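Local coordinates for cycloalternan-forming enzyme (Listeria monocytogenes serovar 1/2a, PDB 5F7U), which belongs to glycoside hydrolase family 31 and joins a TIM-barrel domain to beta-rich domains, among them a family 6 carbohydrate-binding module, at residues 942-947 and 961-966; 976-981 and 1054-1059; 21-26 and 39-44; 7-12 and 92-97. The protein carries 1 engineered substitution. All blocks are in the same frame, centred on the assembly; numbering follows the deposited sequence.

Contact 1 of 4, residues 942-947 and 961-966; sequences EAEFGH and TGTGFV. With MG (magnesium ion), chain G; GLC (alpha-D-glucopyranose), chain B; GLC (alpha-D-glucopyranose), chain C.
Glu944 holds CG in the crowded position between its backbone N and carbonyl carbon (chi1 59°), and a further bend at chi2 (-94°) swings its carboxylate to the 961-966 loop. Glu942 places CG anti to its carbonyl carbon and is also bent at chi2, so both acids converge on one magnesium ion, the five-residue metal site of the family 6 carbohydrate-binding module. Glu944 grips the metal with both oxygens, unequally: OE1 lies 2.2 Å from MG and OE2 2.6 Å. Glu942 uses a single oxygen, OE1, at 2.2 Å from MG. The loop answers with backbone carbonyls, Thr961 O and Gly964 O, each 2.2 Å from MG, and Asp1057 completes the protein ligands. The second carboxylate oxygens are held too. Thr961 OG1 donates to Glu942 OE2 at 2.6 Å, on the syn lone pair, and Asn916 reaches the same oxygen. Gly964 N donates to Glu944 OE2 over 3.0 Å (150° at the hydrogen), arriving from above the carboxylate plane, while Thr963 N adds a weak bond. Such N-H donors probably ease the crowding of negative charge around the ion. A glycan pocket adjoins the site: Thr963 OG1 meets O3 of the chain B alpha-D-glucopyranose at 2.7 Å, and the Phe945 ring lies obliquely against that sugar. Beside the metal, Ala943 CB packs on Val966 CG2. The 3-10 turn 943-945 leads from strand 941-942, paired with strand 1054-1062, to strand 947-949, paired with strand 975-981, while strand 965-968 runs between strands 953-954 and 1054-1062.

Contact 2 of 4, residues 976-981 and 1054-1059; sequences VEFDID and INFDHV. With MG (magnesium ion), chain G; GLC (alpha-D-glucopyranose), chain D.
The contact spans the core of the beta-sandwich of the family 6 carbohydrate-binding module: strands 976-981 and 1054-1059 belong to different sheets, their axes 10.0 Å apart and their directions only 20° from parallel. No hydrogen bond joins them; side chains fill the gap. Packing is tightest where two rings meet tip to tip, Phe978 CE1 lying 3.6 Å from Phe1056 CZ with the ring planes at 64°, an oblique pair. Val1059 puts CG2 over one face of the Phe978 ring, 4.2 Å from its centroid, a CH-pi contact, and Ile980 CD1 touches the same methyl at 3.8 Å. Val976 is looser, with CB 4.2 Å from Phe1056 CE2. On the outer side of strand 976-981, Glu977 and Asp979 are partly exposed and turn to polar partners, Gln1041 and His947. In the other strand a classic beta bulge sets Asp1057 and His1058 both facing Arg994, which leaves Phe1056 and Val1059 pointing into the core. Asp1057, on the side away from the core, binds the magnesium ion MG through OD1 at 2.2 Å. Asn1055 clasps the chain D alpha-D-glucopyranose: its OD1 accepts from O4 at 2.7 Å, and its ND2 donates to O3 at 2.8 Å, nearly straight at 162°.

Contact 3 of 4, residues 21-26 and 39-44; sequences QPTERS and NITTWP. With GLC (alpha-D-glucopyranose), chain E.
Hydrogen bonding centres on one carbonyl. Glu24 O accepts from Asn39 N at 3.0 Å (158° at the hydrogen) and from Asn39 ND2 at 3.1 Å (145°), both donors lying above the carbonyl plane. Backbone and side chain of Asn39 thus pinch the same oxygen, while its OD1 is taken by Lys80. Within 21-26, Gln21 N donates to Glu24 OE2 at 2.8 Å, closing the turn ahead of the strand; Arg28 pairs with the other oxygen of that carboxylate. A CA-H...O contact follows, with Thr23 CA 3.1 Å from Asn39 O, an oxygen that also accepts a hydrogen bond from His9. Apolar contact is carried by methyls: the two threonine side chains cross obliquely, Thr23 CG2 3.6 Å from Thr41 CG2. Thr41 has OG1 anti to its backbone N (chi1 -164°), so the hydroxyl is directed to Thr77 and Asn76 while the methyl is left for Thr23. Sugar contact falls to Trp43, whose ring carries the chain E alpha-D-glucopyranose over one face, with sugar C2 offset toward the rim and NE1 3.5 Å from sugar O5. The whole is a beta hairpin, strands 25-26 and 36-43, whose longer strand delivers an aromatic platform, as is common in carbohydrate-binding sites, to a pocket shared with Tyr8, Asn75 and Asn76.

Contact 4 of 4, residues 7-12 and 92-97; sequences EYHSPY and ITYTTK. With GLC (alpha-D-glucopyranose), chain F.
Two side-chain hydrogen bonds carry this buried contact. Thr96 OG1 donates to Glu7 OE2 at 2.7 Å, reaching the oxygen from above the carboxylate plane. Glu7 starts with CG anti to its backbone N and then bends at chi2, and the Glu7 and Thr96 side chains cross at about a right angle; Ser108 holds the other carboxylate oxygen, OE1. His9 NE2 and Tyr94 OH form the second bond, 2.8 Å long with an angle of 155°, in which either may be the donor. The phenol oxygen lies at the edge of the imidazole, near its plane. His9 is gripped at both nitrogens, since ND1 bonds to the Asn39 carbonyl, and these two bonds hold the rotation of the ring; the Tyr94 hydroxyl is also bonded to Arg25. Aromatic contact accompanies the bond: the His9 and Tyr94 rings have centroids 5.5 Å apart and planes at 57°, an oblique pair. Van der Waals contact is lighter. Pro11 CB touches Tyr94 OH at 3.6 Å, and Thr96 CG2 meets the imidazole obliquely, 4.0 Å from His9 CG. Sugar contact lies on the other side of the chain, where Tyr8, its CB turned from strand 92-97, places one ring face under the chain F alpha-D-glucopyranose, with sugar C4 3.8 Å above the plane. Strand 6-8 pairs with strand 36-43, whereas strand 91-100 runs between strands 49-57 and 106-129, so the contact bridges two layers, consistent with an E-set sandwich.

In the fold
The four contacts form two clusters at opposite sides of the chain's centre. Contacts 4 and 3 come first along the sequence, contact 3 nested inside the loop closed by contact 4; their centres are 9 Å apart. Strands 6-8 and 36-43 are neighbours, and Tyr8 of contact 4 and Trp43 of contact 3 belong to the same glycan pocket. Contacts 1 and 2 follow in series near the C-terminus, centres 7 Å apart, inside the family 6 carbohydrate-binding module, where neighbouring strands 965-968 and 1054-1062 share a sheet and both contacts supply the magnesium site. Contact centres in one cluster lie about 75 to 81 Å from those in the other, with the TIM barrel between them in sequence, giving the protein widely separated sugar-contacting surfaces.

Contact 1 of 4, residues 942-947 and 961-966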
# COMPACT_ATOMS: atom_id res chain seq x y z
N GLU A 942 7.08 -10.95 33.52
CA GLU A 942 8.37 -10.64 34.15
C GLU A 942 8.28 -9.37 34.98
O GLU A 942 7.78 -8.33 34.50
CB GLU A 942 9.50 -10.54 33.11
CG GLU A 942 9.80 -11.85 32.38
CD GLU A 942 10.24 -12.98 33.30
OE1 GLU A 942 10.77 -12.72 34.42
OE2 GLU A 942 10.10 -14.15 32.87
N ALA A 943 8.75 -9.45 36.23
CA ALA A 943 8.72 -8.29 37.11
C ALA A 943 9.54 -7.13 36.55
O ALA A 943 9.17 -5.96 36.71
CB ALA A 943 9.18 -8.67 38.52
N GLU A 944 10.64 -7.46 35.87
CA GLU A 944 11.55 -6.46 35.29
C GLU A 944 10.90 -5.67 34.13
O GLU A 944 11.40 -4.59 33.75
CB GLU A 944 12.88 -7.11 34.88
CG GLU A 944 12.77 -8.23 33.85
CD GLU A 944 12.69 -9.65 34.43
OE1 GLU A 944 12.14 -9.92 35.53
OE2 GLU A 944 13.16 -10.56 33.74
N PHE A 945 9.80 -6.20 33.59
CA PHE A 945 9.01 -5.51 32.55
C PHE A 945 7.81 -4.75 33.12
O PHE A 945 7.08 -4.08 32.37
CB PHE A 945 8.54 -6.46 31.44
CG PHE A 945 9.64 -7.24 30.75
CD1 PHE A 945 10.96 -6.76 30.66
CD2 PHE A 945 9.33 -8.46 30.14
CE1 PHE A 945 11.96 -7.50 30.01
CE2 PHE A 945 10.32 -9.20 29.48
CZ PHE A 945 11.63 -8.72 29.41
N GLY A 946 7.61 -4.85 34.43
CA GLY A 946 6.47 -4.19 35.07
C GLY A 946 6.65 -2.68 35.15
O GLY A 946 7.71 -2.14 34.78
N HIS A 947 5.60 -1.99 35.60
CA HIS A 947 5.67 -0.55 35.90
C HIS A 947 6.27 -0.39 37.28
O HIS A 947 5.68 -0.83 38.27
CB HIS A 947 4.29 0.09 35.82
CG HIS A 947 3.58 -0.17 34.53
ND1 HIS A 947 3.81 0.57 33.39
CD2 HIS A 947 2.66 -1.10 34.19
CE1 HIS A 947 3.06 0.12 32.40
NE2 HIS A 947 2.34 -0.89 32.86
N THR A 961 13.98 -15.97 35.43
CA THR A 961 13.48 -15.97 34.07
C THR A 961 13.48 -14.53 33.56
O THR A 961 13.54 -13.54 34.36
CB THR A 961 12.09 -16.63 33.95
OG1 THR A 961 11.13 -15.82 34.62
CG2 THR A 961 12.07 -18.06 34.53
N GLY A 962 13.39 -14.40 32.24
CA GLY A 962 13.50 -13.12 31.56
C GLY A 962 14.94 -12.62 31.62
O GLY A 962 15.87 -13.42 31.60
N THR A 963 15.11 -11.30 31.73
CA THR A 963 16.45 -10.70 31.77
C THR A 963 16.97 -10.43 33.18
O THR A 963 18.13 -10.03 33.35
CB THR A 963 16.50 -9.38 30.97
OG1 THR A 963 15.58 -8.44 31.54
CG2 THR A 963 16.17 -9.63 29.49
N GLY A 964 16.13 -10.65 34.19
CA GLY A 964 16.52 -10.44 35.59
C GLY A 964 15.33 -10.48 36.54
O GLY A 964 14.41 -11.31 36.39
N PHE A 965 15.37 -9.55 37.50
CA PHE A 965 14.41 -9.46 38.59
C PHE A 965 14.40 -8.04 39.16
O PHE A 965 15.34 -7.27 38.94
CB PHE A 965 14.73 -10.48 39.70
CG PHE A 965 16.17 -10.45 40.17
CD1 PHE A 965 16.59 -9.53 41.14
CD2 PHE A 965 17.11 -11.35 39.65
CE1 PHE A 965 17.90 -9.52 41.59
CE2 PHE A 965 18.44 -11.33 40.08
CZ PHE A 965 18.83 -10.42 41.06
N VAL A 966 13.35 -7.71 39.90
CA VAL A 966 13.26 -6.46 40.65
C VAL A 966 13.97 -6.69 41.99
O VAL A 966 13.67 -7.66 42.69
CB VAL A 966 11.79 -6.04 40.83
CG1 VAL A 966 11.64 -4.91 41.83
CG2 VAL A 966 11.22 -5.62 39.48
MG MG G . 12.49 -12.11 35.67
C1 GLC B . 13.60 -3.56 31.01
C2 GLC B . 14.57 -4.72 31.30
C3 GLC B . 15.51 -4.97 30.12
C4 GLC B . 14.74 -5.19 28.82
C5 GLC B . 13.76 -4.04 28.62
C6 GLC B . 12.86 -4.23 27.40
O2 GLC B . 15.30 -4.47 32.50
O3 GLC B . 16.30 -6.13 30.37
O4 GLC B . 15.65 -5.25 27.70
O5 GLC B . 12.92 -3.85 29.78
O6 GLC B . 12.06 -3.04 27.35
C1 GLC C . 10.57 3.06 31.89
C2 GLC C . 11.33 3.24 33.23
C3 GLC C . 10.82 2.29 34.31
C4 GLC C . 9.31 2.42 34.50
C5 GLC C . 8.51 2.39 33.18
C6 GLC C . 7.57 3.59 33.10
O2 GLC C . 12.75 3.10 33.08
O3 GLC C . 11.48 2.56 35.55
O4 GLC C . 8.84 1.38 35.36
O5 GLC C . 9.36 2.26 32.01
O6 GLC C . 6.61 3.42 32.04

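Contact 2 of 4, residues 976-981 and 1054-1059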
# COMPACT_ATOMS: atom_id res chain seq x y z
N VAL A 976 5.59 -2.49 42.20
CA VAL A 976 5.73 -3.16 40.90
C VAL A 976 4.30 -3.39 40.39
O VAL A 976 3.51 -4.07 41.06
CB VAL A 976 6.51 -4.50 40.99
CG1 VAL A 976 6.68 -5.15 39.62
CG2 VAL A 976 7.88 -4.31 41.63
N GLU A 977 3.97 -2.81 39.24
CA GLU A 977 2.62 -2.91 38.67
C GLU A 977 2.64 -3.73 37.39
O GLU A 977 3.47 -3.49 36.50
CB GLU A 977 2.02 -1.52 38.44
CG GLU A 977 0.62 -1.52 37.81
CD GLU A 977 -0.06 -0.15 37.76
OE1 GLU A 977 0.45 0.84 38.33
OE2 GLU A 977 -1.15 -0.06 37.15
N PHE A 978 1.73 -4.71 37.31
CA PHE A 978 1.59 -5.60 36.16
C PHE A 978 0.25 -5.35 35.47
O PHE A 978 -0.76 -5.00 36.11
CB PHE A 978 1.58 -7.07 36.59
CG PHE A 978 2.87 -7.56 37.21
CD1 PHE A 978 3.13 -7.40 38.58
CD2 PHE A 978 3.82 -8.24 36.44
CE1 PHE A 978 4.31 -7.88 39.15
CE2 PHE A 978 5.01 -8.71 37.01
CZ PHE A 978 5.25 -8.53 38.37
N ASP A 979 0.26 -5.57 34.16
CA ASP A 979 -0.94 -5.57 33.34
C ASP A 979 -1.16 -7.03 33.00
O ASP A 979 -0.40 -7.61 32.22
CB ASP A 979 -0.71 -4.76 32.06
CG ASP A 979 -0.39 -3.30 32.33
OD1 ASP A 979 -1.20 -2.62 32.99
OD2 ASP A 979 0.66 -2.81 31.84
N ILE A 980 -2.19 -7.65 33.59
CA ILE A 980 -2.33 -9.10 33.49
C ILE A 980 -3.64 -9.53 32.84
O ILE A 980 -4.70 -9.02 33.19
CB ILE A 980 -2.14 -9.78 34.86
CG1 ILE A 980 -0.66 -9.68 35.25
CG2 ILE A 980 -2.61 -11.25 34.83
CD1 ILE A 980 -0.33 -10.12 36.65
N ASP A 981 -3.54 -10.45 31.89
CA ASP A 981 -4.74 -11.05 31.31
C ASP A 981 -5.22 -12.29 32.06
O ASP A 981 -4.41 -13.06 32.59
CB ASP A 981 -4.48 -11.40 29.85
CG ASP A 981 -4.53 -10.19 28.95
OD1 ASP A 981 -5.38 -9.29 29.20
OD2 ASP A 981 -3.71 -10.13 28.00
N ILE A 1054 13.20 -8.57 49.21
CA ILE A 1054 13.05 -9.72 48.33
C ILE A 1054 13.65 -9.37 46.97
O ILE A 1054 13.80 -8.20 46.63
CB ILE A 1054 11.56 -10.16 48.13
CG1 ILE A 1054 10.75 -9.17 47.26
CG2 ILE A 1054 10.88 -10.40 49.46
CD1 ILE A 1054 9.39 -9.69 46.82
N ASN A 1055 14.01 -10.40 46.20
CA ASN A 1055 14.21 -10.23 44.76
C ASN A 1055 13.01 -10.84 44.08
O ASN A 1055 12.61 -11.96 44.41
CB ASN A 1055 15.52 -10.86 44.30
CG ASN A 1055 16.72 -10.12 44.87
OD1 ASN A 1055 16.65 -8.92 45.14
ND2 ASN A 1055 17.83 -10.84 45.06
N PHE A 1056 12.41 -10.10 43.16
CA PHE A 1056 11.10 -10.46 42.59
C PHE A 1056 11.28 -10.79 41.11
O PHE A 1056 11.55 -9.92 40.29
CB PHE A 1056 10.15 -9.28 42.86
CG PHE A 1056 8.70 -9.50 42.44
CD1 PHE A 1056 8.18 -10.76 42.11
CD2 PHE A 1056 7.84 -8.40 42.43
CE1 PHE A 1056 6.83 -10.89 41.74
CE2 PHE A 1056 6.50 -8.52 42.07
CZ PHE A 1056 5.99 -9.78 41.74
N ASP A 1057 11.18 -12.08 40.78
CA ASP A 1057 11.47 -12.56 39.42
C ASP A 1057 10.32 -12.34 38.42
O ASP A 1057 10.50 -11.71 37.38
CB ASP A 1057 11.84 -14.05 39.44
CG ASP A 1057 12.32 -14.55 38.08
OD1 ASP A 1057 12.65 -13.73 37.17
OD2 ASP A 1057 12.36 -15.79 37.93
N HIS A 1058 9.16 -12.88 38.74
CA HIS A 1058 8.03 -12.92 37.81
C HIS A 1058 6.77 -13.36 38.53
O HIS A 1058 6.84 -13.84 39.66
CB HIS A 1058 8.31 -13.86 36.61
CG HIS A 1058 8.31 -15.34 36.93
ND1 HIS A 1058 9.26 -16.20 36.42
CD2 HIS A 1058 7.46 -16.11 37.64
CE1 HIS A 1058 9.00 -17.44 36.82
NE2 HIS A 1058 7.91 -17.41 37.56
N VAL A 1059 5.63 -13.21 37.85
CA VAL A 1059 4.40 -13.90 38.23
C VAL A 1059 3.91 -14.80 37.09
O VAL A 1059 4.12 -14.50 35.91
CB VAL A 1059 3.27 -12.95 38.73
CG1 VAL A 1059 3.73 -12.14 39.95
CG2 VAL A 1059 2.78 -12.03 37.63
MG MG G . 12.49 -12.11 35.67
C1 GLC D . 21.44 -8.76 49.13
C2 GLC D . 21.19 -9.45 47.78
C3 GLC D . 20.30 -8.60 46.87
C4 GLC D . 19.00 -8.19 47.57
C5 GLC D . 19.37 -7.46 48.87
C6 GLC D . 18.16 -7.00 49.66
O1 GLC D . 22.36 -7.65 49.00
O2 GLC D . 22.43 -9.71 47.11
O3 GLC D . 20.04 -9.32 45.67
O4 GLC D . 18.22 -7.35 46.71
O5 GLC D . 20.19 -8.32 49.70
O6 GLC D . 18.67 -6.31 50.81

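Contact 3 of 4, residues 21-26 and 39-44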
# COMPACT_ATOMS: atom_id res chain seq x y z
N GLN A 21 -2.69 26.49 -19.67
CA GLN A 21 -1.90 27.20 -20.67
C GLN A 21 -2.49 28.61 -20.84
O GLN A 21 -3.65 28.82 -20.50
CB GLN A 21 -1.89 26.42 -21.99
CG GLN A 21 -1.19 25.06 -21.84
CD GLN A 21 0.26 25.19 -21.42
OE1 GLN A 21 0.63 24.92 -20.27
NE2 GLN A 21 1.10 25.66 -22.35
N PRO A 22 -1.69 29.58 -21.34
CA PRO A 22 -2.18 30.97 -21.36
C PRO A 22 -3.09 31.32 -22.55
O PRO A 22 -3.38 32.49 -22.77
CB PRO A 22 -0.87 31.79 -21.43
CG PRO A 22 0.09 30.89 -22.13
CD PRO A 22 -0.24 29.50 -21.62
N THR A 23 -3.53 30.31 -23.28
CA THR A 23 -4.34 30.51 -24.50
C THR A 23 -5.55 29.59 -24.54
O THR A 23 -5.98 29.14 -25.63
CB THR A 23 -3.49 30.32 -25.76
OG1 THR A 23 -2.84 29.03 -25.72
CG2 THR A 23 -2.44 31.45 -25.88
N GLU A 24 -6.12 29.35 -23.36
CA GLU A 24 -7.26 28.42 -23.19
C GLU A 24 -8.59 29.18 -23.15
O GLU A 24 -8.63 30.42 -23.07
CB GLU A 24 -7.12 27.64 -21.89
CG GLU A 24 -5.93 26.69 -21.85
CD GLU A 24 -5.96 25.72 -20.68
OE1 GLU A 24 -7.03 25.60 -20.00
OE2 GLU A 24 -4.93 25.05 -20.45
N ARG A 25 -9.68 28.41 -23.18
CA ARG A 25 -11.01 28.93 -22.90
C ARG A 25 -11.33 28.70 -21.43
O ARG A 25 -10.99 27.65 -20.87
CB ARG A 25 -12.02 28.18 -23.76
CG ARG A 25 -13.48 28.46 -23.40
CD ARG A 25 -14.37 27.82 -24.44
NE ARG A 25 -14.41 26.35 -24.30
CZ ARG A 25 -14.35 25.51 -25.33
NH1 ARG A 25 -14.50 24.21 -25.10
NH2 ARG A 25 -14.14 25.95 -26.57
N SER A 26 -11.96 29.68 -20.79
CA SER A 26 -12.33 29.53 -19.38
C SER A 26 -13.79 29.95 -19.17
O SER A 26 -14.16 31.05 -19.59
CB SER A 26 -11.40 30.35 -18.48
OG SER A 26 -11.75 30.16 -17.11
N ASN A 39 -8.81 33.14 -24.21
CA ASN A 39 -7.46 33.68 -24.16
C ASN A 39 -6.72 33.36 -25.45
O ASN A 39 -6.62 32.20 -25.83
CB ASN A 39 -6.72 33.14 -22.94
CG ASN A 39 -7.40 33.57 -21.65
OD1 ASN A 39 -7.32 34.73 -21.28
ND2 ASN A 39 -8.12 32.64 -21.00
N ILE A 40 -6.23 34.40 -26.11
CA ILE A 40 -5.65 34.29 -27.46
C ILE A 40 -4.28 34.96 -27.48
O ILE A 40 -4.10 36.00 -26.86
CB ILE A 40 -6.58 35.00 -28.48
CG1 ILE A 40 -8.00 34.40 -28.41
CG2 ILE A 40 -6.01 34.95 -29.90
CD1 ILE A 40 -9.08 35.34 -28.94
N THR A 41 -3.30 34.37 -28.19
CA THR A 41 -1.99 35.03 -28.33
C THR A 41 -1.70 35.37 -29.78
O THR A 41 -2.16 34.67 -30.69
CB THR A 41 -0.83 34.22 -27.69
OG1 THR A 41 0.34 35.04 -27.52
CG2 THR A 41 -0.46 32.97 -28.49
N THR A 42 -0.97 36.47 -29.97
CA THR A 42 -0.41 36.80 -31.28
C THR A 42 1.07 37.11 -31.09
O THR A 42 1.50 37.46 -29.99
CB THR A 42 -1.11 38.02 -31.90
OG1 THR A 42 -1.04 39.14 -30.98
CG2 THR A 42 -2.56 37.69 -32.22
N TRP A 43 1.85 37.00 -32.17
CA TRP A 43 3.27 37.34 -32.14
C TRP A 43 3.68 37.78 -33.56
O TRP A 43 3.03 37.35 -34.52
CB TRP A 43 4.12 36.15 -31.69
CG TRP A 43 4.04 34.96 -32.59
CD1 TRP A 43 4.91 34.64 -33.61
CD2 TRP A 43 3.04 33.94 -32.57
NE1 TRP A 43 4.51 33.47 -34.21
CE2 TRP A 43 3.36 33.02 -33.60
CE3 TRP A 43 1.89 33.72 -31.79
CZ2 TRP A 43 2.59 31.88 -33.86
CZ3 TRP A 43 1.11 32.57 -32.05
CH2 TRP A 43 1.47 31.68 -33.09
N PRO A 44 4.70 38.63 -33.70
CA PRO A 44 5.40 39.29 -32.59
C PRO A 44 4.56 40.46 -32.04
O PRO A 44 3.49 40.76 -32.59
CB PRO A 44 6.67 39.83 -33.27
CG PRO A 44 6.21 40.17 -34.65
CD PRO A 44 5.21 39.10 -35.01
C1 GLC E . 6.95 32.07 -31.74
C2 GLC E . 5.90 32.58 -30.74
C3 GLC E . 5.20 31.42 -30.02
C4 GLC E . 4.59 30.43 -31.02
C5 GLC E . 5.66 29.96 -32.02
C6 GLC E . 5.06 29.13 -33.16
O1 GLC E . 8.11 31.56 -31.07
O2 GLC E . 6.51 33.48 -29.80
O3 GLC E . 4.18 31.91 -29.15
O4 GLC E . 4.06 29.31 -30.30
O5 GLC E . 6.39 31.06 -32.61
O6 GLC E . 6.09 28.30 -33.71

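Contact 4 of 4, residues 7-12 and 92-97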
# COMPACT_ATOMS: atom_id res chain seq x y z
N GLU A 7 -0.97 33.58 -34.74
CA GLU A 7 -2.03 33.67 -33.75
C GLU A 7 -2.24 32.26 -33.22
O GLU A 7 -2.06 31.29 -33.96
CB GLU A 7 -3.32 34.19 -34.42
CG GLU A 7 -4.58 34.23 -33.55
CD GLU A 7 -5.26 32.87 -33.35
OE1 GLU A 7 -4.99 31.91 -34.13
OE2 GLU A 7 -6.05 32.74 -32.39
N TYR A 8 -2.66 32.14 -31.96
CA TYR A 8 -2.96 30.83 -31.38
C TYR A 8 -3.96 30.88 -30.23
O TYR A 8 -3.83 31.69 -29.32
CB TYR A 8 -1.65 30.18 -30.95
CG TYR A 8 -1.79 28.80 -30.37
CD1 TYR A 8 -1.82 27.67 -31.19
CD2 TYR A 8 -1.87 28.61 -28.98
CE1 TYR A 8 -1.93 26.41 -30.64
CE2 TYR A 8 -1.98 27.34 -28.42
CZ TYR A 8 -2.00 26.25 -29.26
OH TYR A 8 -2.12 24.98 -28.71
N HIS A 9 -4.95 29.99 -30.30
CA HIS A 9 -5.86 29.71 -29.19
C HIS A 9 -6.14 28.21 -29.26
O HIS A 9 -6.23 27.65 -30.35
CB HIS A 9 -7.16 30.53 -29.32
CG HIS A 9 -8.28 30.04 -28.44
ND1 HIS A 9 -8.38 30.36 -27.10
CD2 HIS A 9 -9.34 29.25 -28.72
CE1 HIS A 9 -9.45 29.78 -26.59
NE2 HIS A 9 -10.05 29.09 -27.55
N SER A 10 -6.20 27.57 -28.09
CA SER A 10 -6.53 26.15 -28.02
C SER A 10 -7.30 25.97 -26.72
O SER A 10 -6.70 26.09 -25.65
CB SER A 10 -5.26 25.29 -28.04
OG SER A 10 -5.59 23.93 -28.29
N PRO A 11 -8.61 25.68 -26.81
CA PRO A 11 -9.49 25.90 -25.65
C PRO A 11 -9.15 25.08 -24.40
O PRO A 11 -9.37 25.56 -23.29
CB PRO A 11 -10.88 25.50 -26.18
CG PRO A 11 -10.64 24.69 -27.40
CD PRO A 11 -9.38 25.28 -28.00
N TYR A 12 -8.65 23.86 -24.58
CA TYR A 12 -8.34 23.03 -23.41
C TYR A 12 -6.88 23.03 -22.99
O TYR A 12 -6.56 22.44 -21.94
CB TYR A 12 -8.81 21.59 -23.64
CG TYR A 12 -10.25 21.51 -24.08
CD1 TYR A 12 -11.32 21.78 -23.18
CD2 TYR A 12 -10.57 21.14 -25.38
CE1 TYR A 12 -12.65 21.70 -23.61
CE2 TYR A 12 -11.88 21.05 -25.81
CZ TYR A 12 -12.91 21.33 -24.92
OH TYR A 12 -14.20 21.21 -25.41
N ILE A 92 -22.24 26.58 -29.30
CA ILE A 92 -21.42 27.71 -29.73
C ILE A 92 -20.26 27.19 -30.57
O ILE A 92 -19.56 26.27 -30.16
CB ILE A 92 -20.89 28.51 -28.51
CG1 ILE A 92 -22.04 28.90 -27.53
CG2 ILE A 92 -20.02 29.68 -28.94
CD1 ILE A 92 -23.31 29.48 -28.13
N THR A 93 -20.06 27.79 -31.75
CA THR A 93 -18.90 27.48 -32.59
C THR A 93 -18.15 28.76 -32.93
O THR A 93 -18.77 29.73 -33.36
CB THR A 93 -19.32 26.72 -33.87
OG1 THR A 93 -19.93 25.47 -33.49
CG2 THR A 93 -18.12 26.44 -34.79
N TYR A 94 -16.83 28.77 -32.74
CA TYR A 94 -16.05 30.00 -32.94
C TYR A 94 -14.69 29.75 -33.56
O TYR A 94 -14.13 28.65 -33.44
CB TYR A 94 -15.90 30.79 -31.62
CG TYR A 94 -15.04 30.10 -30.56
CD1 TYR A 94 -13.65 30.33 -30.50
CD2 TYR A 94 -15.61 29.23 -29.62
CE1 TYR A 94 -12.85 29.69 -29.55
CE2 TYR A 94 -14.81 28.58 -28.67
CZ TYR A 94 -13.44 28.82 -28.64
OH TYR A 94 -12.65 28.20 -27.68
N THR A 95 -14.14 30.79 -34.18
CA THR A 95 -12.81 30.80 -34.76
C THR A 95 -12.16 32.08 -34.25
O THR A 95 -12.77 33.16 -34.29
CB THR A 95 -12.89 30.80 -36.30
OG1 THR A 95 -13.55 29.60 -36.74
CG2 THR A 95 -11.51 30.87 -36.97
N THR A 96 -10.96 31.96 -33.71
CA THR A 96 -10.22 33.14 -33.23
C THR A 96 -9.32 33.62 -34.34
O THR A 96 -8.77 32.80 -35.08
CB THR A 96 -9.45 32.84 -31.93
OG1 THR A 96 -8.58 31.72 -32.15
CG2 THR A 96 -10.43 32.50 -30.81
N LYS A 97 -9.18 34.94 -34.48
CA LYS A 97 -8.45 35.53 -35.61
C LYS A 97 -7.56 36.69 -35.19
O LYS A 97 -7.92 37.46 -34.30
CB LYS A 97 -9.40 36.03 -36.71
CG LYS A 97 -10.21 34.92 -37.35
CD LYS A 97 -10.82 35.37 -38.66
CE LYS A 97 -11.37 34.17 -39.40
NZ LYS A 97 -11.92 34.63 -40.71
C1 GLC F . 2.61 29.27 -30.34
C2 GLC F . 2.07 28.89 -28.95
C3 GLC F . 2.42 27.42 -28.67
C4 GLC F . 1.86 26.50 -29.76
C5 GLC F . 2.30 26.97 -31.16
C6 GLC F . 1.57 26.21 -32.26
O2 GLC F . 2.62 29.77 -27.96
O3 GLC F . 1.95 27.00 -27.39
O4 GLC F . 2.28 25.16 -29.50
O5 GLC F . 2.08 28.39 -31.35
O6 GLC F . 2.39 26.17 -33.44